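Dehydroquinate synthase (Thermus thermophilus, PDB 1UJN) catalyses the metal- and NAD-dependent conversion of 3-deoxy-D-arabino-heptulosonate 7-phosphate to 3-dehydroquinate, the second step of the shikimate pathway to chorismate. Local coordinates at the interface of chains A and B. Sequence-based numbering; all coordinates share one arbitrary frame. Chains: chain A/B, dehydroquinate synthase.

Contact 1: the interface of chains A and B. Residues chain A 74-75, 78-79, 107; chain B 136-138, 142-143.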
loop_
_atom_site.group_PDB
_atom_site.type_symbol
_atom_site.label_atom_id
_atom_site.label_comp_id
_atom_site.label_asym_id
_atom_site.label_seq_id
_atom_site.Cartn_x
_atom_site.Cartn_y
_atom_site.Cartn_z
ATOM N N LEU A 74 5.549 3.024 12.526
ATOM C CA LEU A 74 6.386 3.465 11.413
ATOM C C LEU A 74 7.565 4.326 11.890
ATOM O O LEU A 74 8.699 4.137 11.455
ATOM C CB LEU A 74 5.539 4.236 10.395
ATOM C CG LEU A 74 4.537 3.385 9.603
ATOM C CD1 LEU A 74 3.518 4.296 8.932
ATOM C CD2 LEU A 74 5.272 2.538 8.558
ATOM N N SER A 75 7.300 5.272 12.784
ATOM C CA SER A 75 8.370 6.126 13.291
ATOM C C SER A 75 9.368 5.318 14.110
ATOM O O SER A 75 10.561 5.628 14.136
ATOM C CB SER A 75 7.788 7.261 14.133
ATOM O OG SER A 75 7.187 8.235 13.295
ATOM N N ALA A 78 11.613 3.708 11.573
ATOM C CA ALA A 78 12.442 4.756 10.990
ATOM C C ALA A 78 13.556 5.154 11.953
ATOM O O ALA A 78 14.714 5.273 11.564
ATOM C CB ALA A 78 11.585 5.974 10.658
ATOM N N GLU A 79 13.189 5.363 13.209
ATOM C CA GLU A 79 14.145 5.747 14.242
ATOM C C GLU A 79 15.338 4.798 14.321
ATOM O O GLU A 79 16.471 5.233 14.527
ATOM C CB GLU A 79 13.438 5.801 15.598
ATOM C CG GLU A 79 14.375 5.903 16.783
ATOM C CD GLU A 79 13.632 5.954 18.098
ATOM O OE1 GLU A 79 12.383 6.028 18.069
ATOM O OE2 GLU A 79 14.295 5.925 19.161
ATOM N N TYR A 107 5.942 0.638 4.888
ATOM C CA TYR A 107 7.216 1.179 5.356
ATOM C C TYR A 107 8.183 1.084 4.174
ATOM O O TYR A 107 8.397 -0.004 3.637
ATOM C CB TYR A 107 7.751 0.363 6.542
ATOM C CG TYR A 107 9.084 0.868 7.071
ATOM C CD1 TYR A 107 9.197 2.142 7.622
ATOM C CD2 TYR A 107 10.237 0.085 6.979
ATOM C CE1 TYR A 107 10.425 2.631 8.070
ATOM C CE2 TYR A 107 11.476 0.566 7.425
ATOM C CZ TYR A 107 11.557 1.841 7.967
ATOM O OH TYR A 107 12.769 2.334 8.406
ATOM N N LEU B 136 7.608 11.356 7.455
ATOM C CA LEU B 136 7.545 11.062 8.878
ATOM C C LEU B 136 8.421 12.098 9.565
ATOM O O LEU B 136 9.272 12.720 8.930
ATOM C CB LEU B 136 8.115 9.674 9.183
ATOM C CG LEU B 136 7.328 8.433 8.769
ATOM C CD1 LEU B 136 8.057 7.196 9.267
ATOM C CD2 LEU B 136 5.920 8.488 9.356
ATOM N N PRO B 137 8.217 12.303 10.872
ATOM C CA PRO B 137 9.047 13.283 11.575
ATOM C C PRO B 137 10.518 12.901 11.399
ATOM O O PRO B 137 11.398 13.761 11.356
ATOM C CB PRO B 137 8.578 13.143 13.020
ATOM C CG PRO B 137 7.120 12.850 12.860
ATOM C CD PRO B 137 7.112 11.833 11.726
ATOM N N GLU B 138 10.765 11.599 11.267
ATOM C CA GLU B 138 12.113 11.066 11.115
ATOM C C GLU B 138 12.719 11.182 9.713
ATOM O O GLU B 138 13.902 10.891 9.522
ATOM C CB GLU B 138 12.149 9.593 11.553
ATOM C CG GLU B 138 11.781 9.330 13.015
ATOM C CD GLU B 138 10.307 9.569 13.324
ATOM O OE1 GLU B 138 9.458 9.362 12.429
ATOM O OE2 GLU B 138 9.991 9.947 14.476
ATOM N N LEU B 142 9.336 8.117 3.747
ATOM C CA LEU B 142 9.677 6.874 4.426
ATOM C C LEU B 142 8.488 5.924 4.495
ATOM O O LEU B 142 8.616 4.796 4.967
ATOM C CB LEU B 142 10.196 7.156 5.837
ATOM C CG LEU B 142 11.499 7.956 5.916
ATOM C CD1 LEU B 142 11.873 8.170 7.385
ATOM C CD2 LEU B 142 12.602 7.215 5.183
ATOM N N VAL B 143 7.335 6.384 4.019
ATOM C CA VAL B 143 6.114 5.581 4.023
ATOM C C VAL B 143 5.453 5.745 2.663
ATOM O O VAL B 143 5.384 6.852 2.144
ATOM C CB VAL B 143 5.120 6.070 5.104
ATOM C CG1 VAL B 143 3.866 5.190 5.095
ATOM C CG2 VAL B 143 5.777 6.043 6.475
#

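Contact 2: the interface of chains A and B. Residues chain A 132, 144-146; chain B 84, 105, 109.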
loop_
_atom_site.group_PDB
_atom_site.type_symbol
_atom_site.label_atom_id
_atom_site.label_comp_id
_atom_site.label_asym_id
_atom_site.label_seq_id
_atom_site.Cartn_x
_atom_site.Cartn_y
_atom_site.Cartn_z
ATOM N N THR A 132 -4.599 -6.731 5.072
ATOM C CA THR A 132 -3.993 -6.010 6.188
ATOM C C THR A 132 -4.680 -4.655 6.234
ATOM O O THR A 132 -5.335 -4.263 5.266
ATOM C CB THR A 132 -2.469 -5.786 5.992
ATOM O OG1 THR A 132 -2.250 -4.752 5.025
ATOM C CG2 THR A 132 -1.796 -7.068 5.518
ATOM N N GLY A 144 -5.993 0.061 4.114
ATOM C CA GLY A 144 -5.164 -1.120 4.219
ATOM C C GLY A 144 -4.385 -1.420 2.968
ATOM O O GLY A 144 -4.141 -0.539 2.144
ATOM N N ALA A 145 -4.009 -2.685 2.833
ATOM C CA ALA A 145 -3.232 -3.124 1.694
ATOM C C ALA A 145 -3.225 -4.633 1.616
ATOM O O ALA A 145 -3.303 -5.316 2.638
ATOM C CB ALA A 145 -1.794 -2.621 1.833
ATOM N N PHE A 146 -3.156 -5.157 0.399
ATOM C CA PHE A 146 -3.041 -6.595 0.233
ATOM C C PHE A 146 -1.534 -6.815 0.220
ATOM O O PHE A 146 -0.835 -6.384 -0.705
ATOM C CB PHE A 146 -3.680 -7.050 -1.079
ATOM C CG PHE A 146 -5.179 -7.115 -1.019
ATOM C CD1 PHE A 146 -5.957 -6.118 -1.593
ATOM C CD2 PHE A 146 -5.813 -8.161 -0.348
ATOM C CE1 PHE A 146 -7.351 -6.160 -1.500
ATOM C CE2 PHE A 146 -7.204 -8.211 -0.248
ATOM C CZ PHE A 146 -7.970 -7.207 -0.827
ATOM N N ARG B 84 -15.278 1.029 -3.546
ATOM C CA ARG B 84 -14.051 0.506 -4.144
ATOM C C ARG B 84 -13.888 0.778 -5.631
ATOM O O ARG B 84 -12.779 0.678 -6.153
ATOM C CB ARG B 84 -13.925 -1.003 -3.907
ATOM C CG ARG B 84 -13.601 -1.390 -2.478
ATOM C CD ARG B 84 -12.617 -2.560 -2.434
ATOM N NE ARG B 84 -11.267 -2.142 -2.811
ATOM C CZ ARG B 84 -10.232 -2.967 -2.955
ATOM N NH1 ARG B 84 -10.380 -4.273 -2.756
ATOM N NH2 ARG B 84 -9.044 -2.485 -3.298
ATOM N N ALA B 105 -3.810 4.358 -3.042
ATOM C CA ALA B 105 -3.241 3.023 -2.888
ATOM C C ALA B 105 -3.742 2.277 -1.655
ATOM O O ALA B 105 -3.764 1.043 -1.638
ATOM C CB ALA B 105 -1.710 3.114 -2.844
ATOM N N ARG B 109 -7.936 -0.451 0.591
ATOM C CA ARG B 109 -6.863 -1.311 0.091
ATOM C C ARG B 109 -6.529 -1.079 -1.379
ATOM O O ARG B 109 -5.857 -1.902 -2.008
ATOM C CB ARG B 109 -7.180 -2.796 0.337
ATOM C CG ARG B 109 -7.395 -3.137 1.807
ATOM C CD ARG B 109 -7.170 -4.631 2.085
ATOM N NE ARG B 109 -7.528 -4.990 3.456
ATOM C CZ ARG B 109 -8.748 -5.363 3.838
ATOM N NH1 ARG B 109 -9.731 -5.434 2.950
ATOM N NH2 ARG B 109 -8.988 -5.666 5.110
HETATM O O HOH W 1 -3.370 -3.277 -1.799
HETATM O O HOH W 2 -2.560 -0.885 -0.577
#

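Contact 1: the interface of chains A and B
A:Ser75 and B:Glu138 carry the polar part of this patch of the dimer interface. The hydroxyl OG of A:Ser75 donates a hydrogen bond to the carboxylate oxygen OE1 of B:Glu138 at 2.7 Å. It meets OE1 on the syn side, but lies 34° out of the carboxylate plane. B:Glu138 reaches the serine because its chain bends at the second torsion (chi2 70°), which folds the carboxylate back over the helix surface. The carboxylate therefore also lies against the methylene of the serine, with CD of B:Glu138 3.5 Å from CB of A:Ser75. The carboxylate of A:Glu79 is near, its OE1 5.8 Å from OE2 of B:Glu138. These like charges do not touch. They would probably repel mildly, and the serine bond helps hold B:Glu138 in place.

The apolar contacts centre on one side of helix 67-80 of chain A. The methyl CB of A:Ala78 points at chain B and meets side chains of B:Glu138, B:Leu136 and B:Leu142. It lies 3.8 Å from CB of B:Glu138, and the CD1 methyls of the two leucines are slightly farther off. Its small size probably lets the helix come close to the partner. One turn back, A:Leu74 has CG anti to its carbonyl carbon (chi1 -70°), which carries CD1 to B:Val143. The two side chains cross at about a right angle, and CD1 of A:Leu74 touches CG2 of B:Val143 at 3.8 Å. CB of A:Leu74 packs on CD1 of B:Leu136, which also lies 3.8 Å from the backbone O of A:Leu74.

Backbone pairing borders the patch. A:Tyr107 and B:Val143 form an antiparallel beta bridge between the chains. The patch thus joins a helix and a loop of one subunit to strand 131-136 and the following segment of the other. Beside the bridge, the backbone O of B:Leu142 lies above the plane of the A:Tyr107 ring, outside its rim, 3.8 Å from CD1.

Contact 2: the interface of chains A and B
A:Phe146 and B:Arg109 are joined through water 1, which several groups grip. It bonds to the backbone N of A:Phe146 at 2.9 Å and to the backbone O of B:Arg109 at 2.8 Å. It also bonds to water 2, which reaches O of A:Gly144 at 3.2 Å and O of B:Ala105, near the end of helix 94-106.

A direct bond runs beside the waters. The backbone carbonyl O of A:Thr132 accepts a hydrogen bond from NE of B:Arg109 at 2.9 Å. The bond is fairly straight, 160° at the hydrogen, and the oxygen lies close to the guanidinium plane. The donor is tilted 29° from the carbonyl plane. B:Arg109 gets there with a chain extended from CG to NE, laid across strand 144-146 of chain A. On the way its CG packs on CA of A:Gly144. Within chain A, the hydroxyl OG1 of A:Thr132 donates to O of A:Ala145 at 2.7 Å, which ties the two strands under the arginine together.

The side chain of A:Phe146 crosses the arginine at about a right angle. CD of B:Arg109 sits over one face of the ring, 4.0 Å from its centroid and offset toward the rim. A second arginine, B:Arg84, comes tip to tip with the phenylalanine and places NH1 at the ring edge, in plane, 3.8 Å from CE1 of A:Phe146. An alanine in place of B:Arg109 would probably leave the carbonyl of A:Thr132 without its partner across the interface and open a gap over the phenylalanine ring.

The site fastens chain B to the strand region of chain A and so helps hold the dimer, the state shown to be functionally important for this enzyme.

Contact 1 and contact 2 are patches of one two-fold symmetric interface, with C-alpha centres about 20 Å apart. They share no residue of the same chain. They do use the same region in exchanged roles: strand 131-136 and the stretch 142-146, of which contact 1 uses B:Leu142 and B:Val143 and contact 2 uses A:Gly144 to A:Phe146. Partners include A:Tyr107 in contact 1 and B:Arg109 in contact 2, from the same short stretch on opposite subunits. Each patch has a twin, so every subunit both offers and receives this strand region. NAD is predicted to bind at A:Lys131 and A:Lys140, so dimer formation may help shape the cofactor site.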